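Local atomic coordinates of A207R protein, arginine decarboxylase (Paramecium bursaria Chlorella virus 1, PDB entry 2NV9), a protein that catalyses the decarboxylation of arginine with pyridoxal 5'-phosphate as cofactor and belongs to the ornithine/lysine/arginine decarboxylase class-II family. Residues B[37-42]-B[233-238]; B[180-185]-B[218-223]; B[186-191]-B[239-244]. The protein carries 1 engineered substitution. All coordinates share one frame; numbering follows the deposited sequence.

All three contacts lie in the TIM-barrel part of the chain. Contacts 1 and 3 share helix 229-241, with centres about 9 Å apart, and are tied directly where Arg40 NH1 donates a hydrogen bond to Phe242 O at 2.9 Å. Contacts 2 and 3 both draw on helix 184-204, about 18 Å apart between centres. Contact 2 also reaches contact 1, about 15 Å away by the same measure, through Tyr233 OH and Glu185 OE2 at 3.1 Å. Contact 2 holds the cofactor-binding Gly180, which touches the pyridoxal 5'-phosphate, whereas the side chain of Ile234 in contact 1 stays about 10 Å from the cofactor.

Contact 1 (B[37-42]-B[233-238]); sequences LFPRVT and YINDAI
With CG of Asn235 anti to its own carbonyl carbon (chi1 -73°), the amide of this helical residue is carried across to Leu37, and a similar turn of Phe38 (chi1 -66°) brings its ring, through CE2 and CZ, up to Ile234. Asn235 ND2 donates to Leu37 O at 2.8 Å, the acceptor lying in the amide plane and the donor nearly in line with the C=O bond. The other end of the amide is engaged too: a water that accepts from Arg40 N donates to Asn235 OD1. Helix 229-241, carrying Asn235, is an outer TIM-barrel helix in the crossover from strand 210-212 to strand 248-251, the neighbour of strand 41-46; both amide ends thus face the connection between helix 24-37 and strand 41-46. Leu37 ends helix 24-37, and a type I turn from Phe38 to Val41 leads into the strand. Toward the barrel wall, where Val41 and Ile238 both touch Ile249 of strand 248-251, the contact is apolar. Phe38 CE2 meets Ile234 CG2 at 3.9 Å, and Val41 CG2 meets Ile238 CD1 at the same distance. Arg40, bent at chi3, runs antiparallel alongside the Ile238 side chain, its NH1 3.6 Å from Ile238 CG2 and donating to Phe242 O.

Contact 2 (B[180-185]-B[218-223]); sequences GSRNPE and HADIDE
Loops that follow two neighbouring strands of the TIM barrel, 170-174 and 210-212, meet here beside the pyridoxal 5'-phosphate site, with Gly180 and Arg182 on one loop facing His218 and Asp220 on the other. Gly180 is itself a cofactor-binding residue. Its CA lies 3.5 Å from His218 CE1, bringing the imidazole close against the backbone that touches the cofactor, and His218 also packs on Arg255, another residue of the site.

Arg182 supplies most of the link. Its chain is extended from CG to NE, which carries the guanidinium out over the imidazole, and the two flat groups stack with centres 3.6 Å apart and planes only 12° from parallel. His218 ND1 sits over the centre of the guanidinium, while Arg182 NH2 lies over the middle of the imidazole.

The edge of the same guanidinium is occupied by Asp220 in a side-on, two-pronged salt bridge. Arg182 NE donates to Asp220 OD2 at 2.9 Å, in a nearly straight bond (173°), and Arg182 NH2 donates to Asp220 OD1 at 2.9 Å. OD1 uses its syn lone pair; OD2 is met on its syn side but 24° out of the carboxylate plane. Both oxygens lie close to the guanidinium plane, so the pair of bonds fixes the rotation of the group while the ring supports its face. Asp220 OD2 has a further partner in Tyr229 OH, at the start of helix 229-241. Beside the stack, a water donates to Ser181 O at 2.7 Å and accepts from His218 N at 3.0 Å.

Contact 3 (B[186-191]-B[239-244]); sequences AYYRAI and KDFFPE
The polar link is a single short hydrogen bond: Tyr188 OH donates to Asp240 OD2 at 2.5 Å. The carboxylate is turned almost perpendicular to the phenol ring, and the hydroxyl approaches OD2 from above the carboxylate plane, 35° out of it. Asp240 OD2 itself lies at the edge of the Tyr188 ring.

The aromatic contact uses the face of that ring. Phe241 presents its edge in an offset edge-to-face pair, with centroids 5.3 Å apart and planes at 73°, and the closest approach is Phe241 CE2 to Tyr188 CZ at 3.5 Å. Tyr188 reaches this position because its CG is anti to the backbone nitrogen (chi1 -176°), which swings the ring toward helix 229-241. The opposite face of the phenol stacks on Tyr233 of the same helix, leaving Tyr188 held between two aromatic side chains.

The two helices, 184-204 and 229-241, are successive outer helices of the TIM barrel: the first leads into strand 210-212, and the second belongs to the beta-alpha-beta crossover from that strand to strand 248-251.

Apolar packing lies closer to the strands. Ile191 CG2 touches Phe242 CD2 at 3.8 Å and Phe241 CB at 4.1 Å, serving both phenylalanines where the second helix ends. Ile191 and Phe242 both rest on Leu211 of the barrel wall, and the Phe242 ring makes a cation-pi contact with Lys195. The backbone also takes part, since Ile191 O lies in the plane of the Phe242 ring, at its edge, 3.6 Å from Phe242 CE2.

Contact 1 (B[37-42]-B[233-238])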
loop_
_atom_site.group_PDB
_atom_site.type_symbol
_atom_site.label_atom_id
_atom_site.label_comp_id
_atom_site.label_asym_id
_atom_site.label_seq_id
_atom_site.Cartn_x
_atom_site.Cartn_y
_atom_site.Cartn_z
ATOM N N LEU B 37 4.764 14.268 -31.025
ATOM C CA LEU B 37 3.347 13.984 -30.818
ATOM C C LEU B 37 2.521 15.208 -30.414
ATOM O O LEU B 37 1.404 15.378 -30.878
ATOM C CB LEU B 37 3.154 12.850 -29.805
ATOM C CG LEU B 37 3.254 11.428 -30.359
ATOM C CD1 LEU B 37 4.478 11.182 -31.210
ATOM C CD2 LEU B 37 3.192 10.435 -29.185
ATOM N N PHE B 38 3.089 16.043 -29.552
ATOM C CA PHE B 38 2.370 17.158 -28.963
ATOM C C PHE B 38 3.190 18.433 -29.095
ATOM O O PHE B 38 3.684 18.948 -28.079
ATOM C CB PHE B 38 2.082 16.858 -27.473
ATOM C CG PHE B 38 1.135 15.698 -27.242
ATOM C CD1 PHE B 38 1.593 14.495 -26.699
ATOM C CD2 PHE B 38 -0.209 15.824 -27.536
ATOM C CE1 PHE B 38 0.725 13.440 -26.455
ATOM C CE2 PHE B 38 -1.080 14.761 -27.314
ATOM C CZ PHE B 38 -0.619 13.579 -26.753
ATOM N N PRO B 39 3.382 18.943 -30.336
ATOM C CA PRO B 39 4.308 20.084 -30.417
ATOM C C PRO B 39 3.826 21.362 -29.724
ATOM O O PRO B 39 4.649 22.218 -29.478
ATOM C CB PRO B 39 4.477 20.308 -31.928
ATOM C CG PRO B 39 3.184 19.773 -32.522
ATOM C CD PRO B 39 2.859 18.566 -31.669
ATOM N N ARG B 40 2.542 21.493 -29.387
ATOM C CA ARG B 40 2.105 22.687 -28.629
ATOM C C ARG B 40 1.998 22.530 -27.110
ATOM O O ARG B 40 1.691 23.505 -26.408
ATOM C CB ARG B 40 0.771 23.234 -29.137
ATOM C CG ARG B 40 0.801 23.856 -30.521
ATOM C CD ARG B 40 -0.567 24.529 -30.867
ATOM N NE ARG B 40 -0.940 25.616 -29.945
ATOM C CZ ARG B 40 -2.166 26.142 -29.828
ATOM N NH1 ARG B 40 -3.177 25.700 -30.576
ATOM N NH2 ARG B 40 -2.388 27.131 -28.964
ATOM N N VAL B 41 2.273 21.326 -26.604
ATOM C CA VAL B 41 1.881 21.001 -25.263
ATOM C C VAL B 41 3.123 20.828 -24.396
ATOM O O VAL B 41 3.962 19.966 -24.648
ATOM C CB VAL B 41 0.996 19.706 -25.166
ATOM C CG1 VAL B 41 0.563 19.431 -23.695
ATOM C CG2 VAL B 41 -0.247 19.755 -26.090
ATOM N N THR B 42 3.212 21.650 -23.366
ATOM C CA THR B 42 4.348 21.531 -22.451
ATOM C C THR B 42 4.044 20.534 -21.343
ATOM O O THR B 42 3.114 20.730 -20.582
ATOM C CB THR B 42 4.724 22.875 -21.824
ATOM O OG1 THR B 42 5.091 23.793 -22.860
ATOM C CG2 THR B 42 5.844 22.668 -20.836
ATOM N N TYR B 233 -6.105 12.784 -32.002
ATOM C CA TYR B 233 -7.430 13.331 -31.636
ATOM C C TYR B 233 -7.381 14.449 -30.575
ATOM O O TYR B 233 -8.197 15.375 -30.605
ATOM C CB TYR B 233 -8.391 12.212 -31.206
ATOM C CG TYR B 233 -9.866 12.468 -31.531
ATOM C CD1 TYR B 233 -10.272 12.928 -32.786
ATOM C CD2 TYR B 233 -10.851 12.228 -30.582
ATOM C CE1 TYR B 233 -11.650 13.149 -33.090
ATOM C CE2 TYR B 233 -12.217 12.433 -30.865
ATOM C CZ TYR B 233 -12.611 12.898 -32.087
ATOM O OH TYR B 233 -13.979 13.088 -32.327
ATOM N N ILE B 234 -6.441 14.333 -29.629
ATOM C CA ILE B 234 -6.178 15.419 -28.689
ATOM C C ILE B 234 -5.788 16.694 -29.467
ATOM O O ILE B 234 -6.278 17.778 -29.170
ATOM C CB ILE B 234 -5.086 15.071 -27.622
ATOM C CG1 ILE B 234 -5.631 14.042 -26.615
ATOM C CG2 ILE B 234 -4.580 16.380 -26.921
ATOM C CD1 ILE B 234 -4.600 13.424 -25.650
ATOM N N ASN B 235 -4.913 16.536 -30.457
ATOM C CA ASN B 235 -4.520 17.667 -31.317
ATOM C C ASN B 235 -5.692 18.184 -32.157
ATOM O O ASN B 235 -5.820 19.387 -32.357
ATOM C CB ASN B 235 -3.294 17.316 -32.177
ATOM C CG ASN B 235 -1.995 17.260 -31.357
ATOM O OD1 ASN B 235 -1.860 17.958 -30.349
ATOM N ND2 ASN B 235 -1.053 16.417 -31.780
ATOM N N ASP B 236 -6.541 17.273 -32.640
ATOM C CA ASP B 236 -7.789 17.653 -33.334
ATOM C C ASP B 236 -8.706 18.492 -32.419
ATOM O O ASP B 236 -9.171 19.534 -32.820
ATOM C CB ASP B 236 -8.519 16.412 -33.859
ATOM C CG ASP B 236 -7.826 15.782 -35.058
ATOM O OD1 ASP B 236 -6.912 16.409 -35.668
ATOM O OD2 ASP B 236 -8.219 14.657 -35.414
ATOM N N ALA B 237 -8.869 18.082 -31.157
ATOM C CA ALA B 237 -9.637 18.861 -30.180
ATOM C C ALA B 237 -9.015 20.261 -29.914
ATOM O O ALA B 237 -9.719 21.250 -29.795
ATOM C CB ALA B 237 -9.731 18.095 -28.869
ATOM N N ILE B 238 -7.695 20.301 -29.788
ATOM C CA ILE B 238 -6.954 21.558 -29.569
ATOM C C ILE B 238 -7.133 22.524 -30.732
ATOM O O ILE B 238 -7.316 23.732 -30.530
ATOM C CB ILE B 238 -5.443 21.284 -29.294
ATOM C CG1 ILE B 238 -5.246 20.754 -27.881
ATOM C CG2 ILE B 238 -4.582 22.558 -29.489
ATOM C CD1 ILE B 238 -3.829 20.257 -27.642
HETATM O O HOH W 1 0.243 19.872 -29.965
#

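Contact 2 (B[180-185]-B[218-223])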
loop_
_atom_site.group_PDB
_atom_site.type_symbol
_atom_site.label_atom_id
_atom_site.label_comp_id
_atom_site.label_asym_id
_atom_site.label_seq_id
_atom_site.Cartn_x
_atom_site.Cartn_y
_atom_site.Cartn_z
ATOM N N GLY B 180 -4.569 6.000 -16.730
ATOM C CA GLY B 180 -4.558 4.798 -17.597
ATOM C C GLY B 180 -5.754 4.804 -18.543
ATOM O O GLY B 180 -6.607 3.905 -18.500
ATOM N N SER B 181 -5.787 5.807 -19.413
ATOM C CA SER B 181 -6.833 6.038 -20.378
ATOM C C SER B 181 -6.397 5.694 -21.804
ATOM O O SER B 181 -5.287 6.036 -22.218
ATOM C CB SER B 181 -7.281 7.516 -20.350
ATOM O OG SER B 181 -8.223 7.738 -21.397
ATOM N N ARG B 182 -7.283 4.998 -22.530
ATOM C CA ARG B 182 -7.093 4.660 -23.970
ATOM C C ARG B 182 -8.360 5.017 -24.749
ATOM O O ARG B 182 -8.772 4.332 -25.735
ATOM C CB ARG B 182 -6.720 3.169 -24.149
ATOM C CG ARG B 182 -5.440 2.758 -23.372
ATOM C CD ARG B 182 -4.927 1.393 -23.812
ATOM N NE ARG B 182 -3.516 1.207 -23.507
ATOM C CZ ARG B 182 -3.060 0.542 -22.444
ATOM N NH1 ARG B 182 -3.914 0.024 -21.548
ATOM N NH2 ARG B 182 -1.746 0.424 -22.255
ATOM N N ASN B 183 -8.979 6.114 -24.310
ATOM C CA ASN B 183 -10.227 6.625 -24.902
ATOM C C ASN B 183 -10.019 8.043 -25.476
ATOM O O ASN B 183 -10.138 9.033 -24.747
ATOM C CB ASN B 183 -11.300 6.627 -23.808
ATOM C CG ASN B 183 -12.693 7.089 -24.286
ATOM O OD1 ASN B 183 -13.627 7.022 -23.511
ATOM N ND2 ASN B 183 -12.831 7.525 -25.516
ATOM N N PRO B 184 -9.726 8.143 -26.796
ATOM C CA PRO B 184 -9.437 9.439 -27.389
ATOM C C PRO B 184 -10.661 10.345 -27.311
ATOM O O PRO B 184 -10.532 11.535 -27.164
ATOM C CB PRO B 184 -9.080 9.099 -28.841
ATOM C CG PRO B 184 -9.728 7.775 -29.122
ATOM C CD PRO B 184 -9.710 7.044 -27.805
ATOM N N GLU B 185 -11.858 9.760 -27.382
ATOM C CA GLU B 185 -13.074 10.575 -27.326
ATOM C C GLU B 185 -13.264 11.312 -25.986
ATOM O O GLU B 185 -13.784 12.432 -25.971
ATOM C CB GLU B 185 -14.332 9.747 -27.692
ATOM C CG GLU B 185 -15.491 10.644 -28.097
ATOM C CD GLU B 185 -15.387 11.176 -29.527
ATOM O OE1 GLU B 185 -15.139 10.367 -30.494
ATOM O OE2 GLU B 185 -15.656 12.395 -29.756
ATOM N N HIS B 218 -0.917 6.483 -22.062
ATOM C CA HIS B 218 0.147 5.516 -22.129
ATOM C C HIS B 218 1.048 5.840 -23.304
ATOM O O HIS B 218 0.610 6.390 -24.344
ATOM C CB HIS B 218 -0.433 4.113 -22.360
ATOM C CG HIS B 218 -1.016 3.487 -21.134
ATOM N ND1 HIS B 218 -2.348 3.599 -20.800
ATOM C CD2 HIS B 218 -0.451 2.697 -20.190
ATOM C CE1 HIS B 218 -2.576 2.908 -19.699
ATOM N NE2 HIS B 218 -1.439 2.361 -19.303
ATOM N N ALA B 219 2.301 5.453 -23.151
ATOM C CA ALA B 219 3.200 5.414 -24.279
ATOM C C ALA B 219 3.091 4.015 -24.870
ATOM O O ALA B 219 3.934 3.179 -24.612
ATOM C CB ALA B 219 4.635 5.750 -23.851
ATOM N N ASP B 220 2.049 3.784 -25.677
ATOM C CA ASP B 220 1.792 2.471 -26.271
ATOM C C ASP B 220 2.622 2.321 -27.529
ATOM O O ASP B 220 2.481 3.099 -28.475
ATOM C CB ASP B 220 0.290 2.265 -26.573
ATOM C CG ASP B 220 -0.533 2.057 -25.312
ATOM O OD1 ASP B 220 -0.037 1.393 -24.379
ATOM O OD2 ASP B 220 -1.666 2.549 -25.252
ATOM N N ILE B 221 3.478 1.310 -27.514
ATOM C CA ILE B 221 4.425 1.047 -28.577
ATOM C C ILE B 221 4.118 -0.290 -29.274
ATOM O O ILE B 221 3.942 -1.323 -28.609
ATOM C CB ILE B 221 5.853 1.030 -28.019
ATOM C CG1 ILE B 221 6.148 2.355 -27.283
ATOM C CG2 ILE B 221 6.852 0.735 -29.138
ATOM C CD1 ILE B 221 7.259 2.281 -26.204
ATOM N N ASP B 222 4.030 -0.254 -30.598
ATOM C CA ASP B 222 3.982 -1.482 -31.391
ATOM C C ASP B 222 5.049 -1.433 -32.473
ATOM O O ASP B 222 5.100 -0.508 -33.267
ATOM C CB ASP B 222 2.589 -1.724 -32.010
ATOM C CG ASP B 222 2.339 -3.191 -32.369
ATOM O OD1 ASP B 222 2.735 -4.090 -31.594
ATOM O OD2 ASP B 222 1.700 -3.458 -33.423
ATOM N N GLU B 223 5.914 -2.444 -32.491
ATOM C CA GLU B 223 6.971 -2.557 -33.524
ATOM C C GLU B 223 7.926 -1.344 -33.547
ATOM O O GLU B 223 8.376 -0.870 -34.621
ATOM C CB GLU B 223 6.348 -2.816 -34.887
ATOM C CG GLU B 223 5.609 -4.146 -34.972
ATOM C CD GLU B 223 5.212 -4.469 -36.380
ATOM O OE1 GLU B 223 4.826 -3.523 -37.125
ATOM O OE2 GLU B 223 5.302 -5.660 -36.768
HETATM O O HOH W 2 -3.227 6.173 -23.935
#

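Contact 3 (B[186-191]-B[239-244])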
loop_
_atom_site.group_PDB
_atom_site.type_symbol
_atom_site.label_atom_id
_atom_site.label_comp_id
_atom_site.label_asym_id
_atom_site.label_seq_id
_atom_site.Cartn_x
_atom_site.Cartn_y
_atom_site.Cartn_z
ATOM N N ALA B 186 -12.862 10.679 -24.871
ATOM C CA ALA B 186 -12.941 11.338 -23.560
ATOM C C ALA B 186 -12.164 12.680 -23.560
ATOM O O ALA B 186 -12.629 13.660 -23.013
ATOM C CB ALA B 186 -12.426 10.436 -22.437
ATOM N N TYR B 187 -11.011 12.705 -24.208
ATOM C CA TYR B 187 -10.177 13.925 -24.265
ATOM C C TYR B 187 -10.819 15.019 -25.116
ATOM O O TYR B 187 -10.804 16.186 -24.748
ATOM C CB TYR B 187 -8.772 13.599 -24.759
ATOM C CG TYR B 187 -7.930 12.885 -23.712
ATOM C CD1 TYR B 187 -7.052 13.613 -22.865
ATOM C CD2 TYR B 187 -8.020 11.495 -23.548
ATOM C CE1 TYR B 187 -6.276 12.965 -21.912
ATOM C CE2 TYR B 187 -7.252 10.831 -22.588
ATOM C CZ TYR B 187 -6.380 11.578 -21.776
ATOM O OH TYR B 187 -5.655 10.903 -20.831
ATOM N N TYR B 188 -11.428 14.612 -26.229
ATOM C CA TYR B 188 -12.038 15.561 -27.139
ATOM C C TYR B 188 -13.169 16.262 -26.395
ATOM O O TYR B 188 -13.231 17.481 -26.381
ATOM C CB TYR B 188 -12.527 14.851 -28.410
ATOM C CG TYR B 188 -13.080 15.803 -29.438
ATOM C CD1 TYR B 188 -12.295 16.227 -30.504
ATOM C CD2 TYR B 188 -14.375 16.297 -29.325
ATOM C CE1 TYR B 188 -12.787 17.109 -31.442
ATOM C CE2 TYR B 188 -14.880 17.200 -30.257
ATOM C CZ TYR B 188 -14.080 17.597 -31.307
ATOM O OH TYR B 188 -14.586 18.464 -32.224
ATOM N N ARG B 189 -14.047 15.470 -25.764
ATOM C CA ARG B 189 -15.149 16.002 -24.939
ATOM C C ARG B 189 -14.667 16.893 -23.780
ATOM O O ARG B 189 -15.301 17.872 -23.456
ATOM C CB ARG B 189 -16.074 14.892 -24.394
ATOM C CG ARG B 189 -16.805 14.126 -25.502
ATOM C CD ARG B 189 -17.884 13.196 -25.006
ATOM N NE ARG B 189 -18.451 12.470 -26.132
ATOM C CZ ARG B 189 -19.649 11.880 -26.119
ATOM N NH1 ARG B 189 -20.376 11.888 -24.992
ATOM N NH2 ARG B 189 -20.098 11.247 -27.201
ATOM N N ALA B 190 -13.571 16.511 -23.142
ATOM C CA ALA B 190 -13.042 17.256 -22.013
ATOM C C ALA B 190 -12.496 18.607 -22.468
ATOM O O ALA B 190 -12.699 19.593 -21.801
ATOM C CB ALA B 190 -11.956 16.447 -21.292
ATOM N N ILE B 191 -11.856 18.625 -23.632
ATOM C CA ILE B 191 -11.290 19.873 -24.177
ATOM C C ILE B 191 -12.423 20.819 -24.617
ATOM O O ILE B 191 -12.349 22.015 -24.413
ATOM C CB ILE B 191 -10.197 19.607 -25.263
ATOM C CG1 ILE B 191 -8.978 18.903 -24.609
ATOM C CG2 ILE B 191 -9.783 20.913 -25.960
ATOM C CD1 ILE B 191 -8.142 18.062 -25.553
ATOM N N LYS B 239 -7.091 21.983 -31.948
ATOM C CA LYS B 239 -7.322 22.754 -33.154
ATOM C C LYS B 239 -8.779 23.283 -33.230
ATOM O O LYS B 239 -9.000 24.426 -33.598
ATOM C CB LYS B 239 -7.000 21.889 -34.374
ATOM C CG LYS B 239 -6.427 22.650 -35.518
ATOM C CD LYS B 239 -6.305 21.729 -36.756
ATOM C CE LYS B 239 -7.509 21.860 -37.710
ATOM N NZ LYS B 239 -7.442 23.100 -38.606
ATOM N N ASP B 240 -9.741 22.450 -32.820
ATOM C CA ASP B 240 -11.165 22.821 -32.762
ATOM C C ASP B 240 -11.504 23.881 -31.723
ATOM O O ASP B 240 -12.329 24.757 -31.992
ATOM C CB ASP B 240 -12.031 21.581 -32.483
ATOM C CG ASP B 240 -12.624 20.973 -33.756
ATOM O OD1 ASP B 240 -12.733 21.678 -34.763
ATOM O OD2 ASP B 240 -13.023 19.788 -33.730
ATOM N N PHE B 241 -10.886 23.775 -30.536
ATOM C CA PHE B 241 -11.330 24.529 -29.375
ATOM C C PHE B 241 -10.332 25.567 -28.845
ATOM O O PHE B 241 -10.756 26.575 -28.304
ATOM C CB PHE B 241 -11.849 23.583 -28.275
ATOM C CG PHE B 241 -12.976 22.662 -28.757
ATOM C CD1 PHE B 241 -14.216 23.193 -29.117
ATOM C CD2 PHE B 241 -12.767 21.313 -28.906
ATOM C CE1 PHE B 241 -15.237 22.371 -29.588
ATOM C CE2 PHE B 241 -13.777 20.491 -29.367
ATOM C CZ PHE B 241 -15.016 21.032 -29.706
ATOM N N PHE B 242 -9.030 25.335 -29.035
ATOM C CA PHE B 242 -7.984 26.275 -28.593
ATOM C C PHE B 242 -6.918 26.550 -29.679
ATOM O O PHE B 242 -5.722 26.342 -29.426
ATOM C CB PHE B 242 -7.299 25.715 -27.326
ATOM C CG PHE B 242 -8.187 25.682 -26.104
ATOM C CD1 PHE B 242 -8.180 26.743 -25.182
ATOM C CD2 PHE B 242 -9.016 24.583 -25.861
ATOM C CE1 PHE B 242 -9.006 26.697 -24.040
ATOM C CE2 PHE B 242 -9.840 24.525 -24.756
ATOM C CZ PHE B 242 -9.859 25.565 -23.844
ATOM N N PRO B 243 -7.336 26.970 -30.892
ATOM C CA PRO B 243 -6.376 27.233 -31.981
ATOM C C PRO B 243 -5.512 28.469 -31.758
ATOM O O PRO B 243 -4.438 28.583 -32.339
ATOM C CB PRO B 243 -7.291 27.429 -33.221
ATOM C CG PRO B 243 -8.528 27.980 -32.664
ATOM C CD PRO B 243 -8.724 27.205 -31.352
ATOM N N GLU B 244 -5.983 29.391 -30.926
ATOM C CA GLU B 244 -5.267 30.656 -30.651
ATOM C C GLU B 244 -3.853 30.409 -30.118
ATOM O O GLU B 244 -3.672 29.656 -29.162
ATOM C CB GLU B 244 -6.048 31.479 -29.614
ATOM C CG GLU B 244 -7.486 31.804 -30.037
ATOM C CD GLU B 244 -8.510 30.720 -29.702
ATOM O OE1 GLU B 244 -8.173 29.718 -29.039
ATOM O OE2 GLU B 244 -9.693 30.876 -30.145
#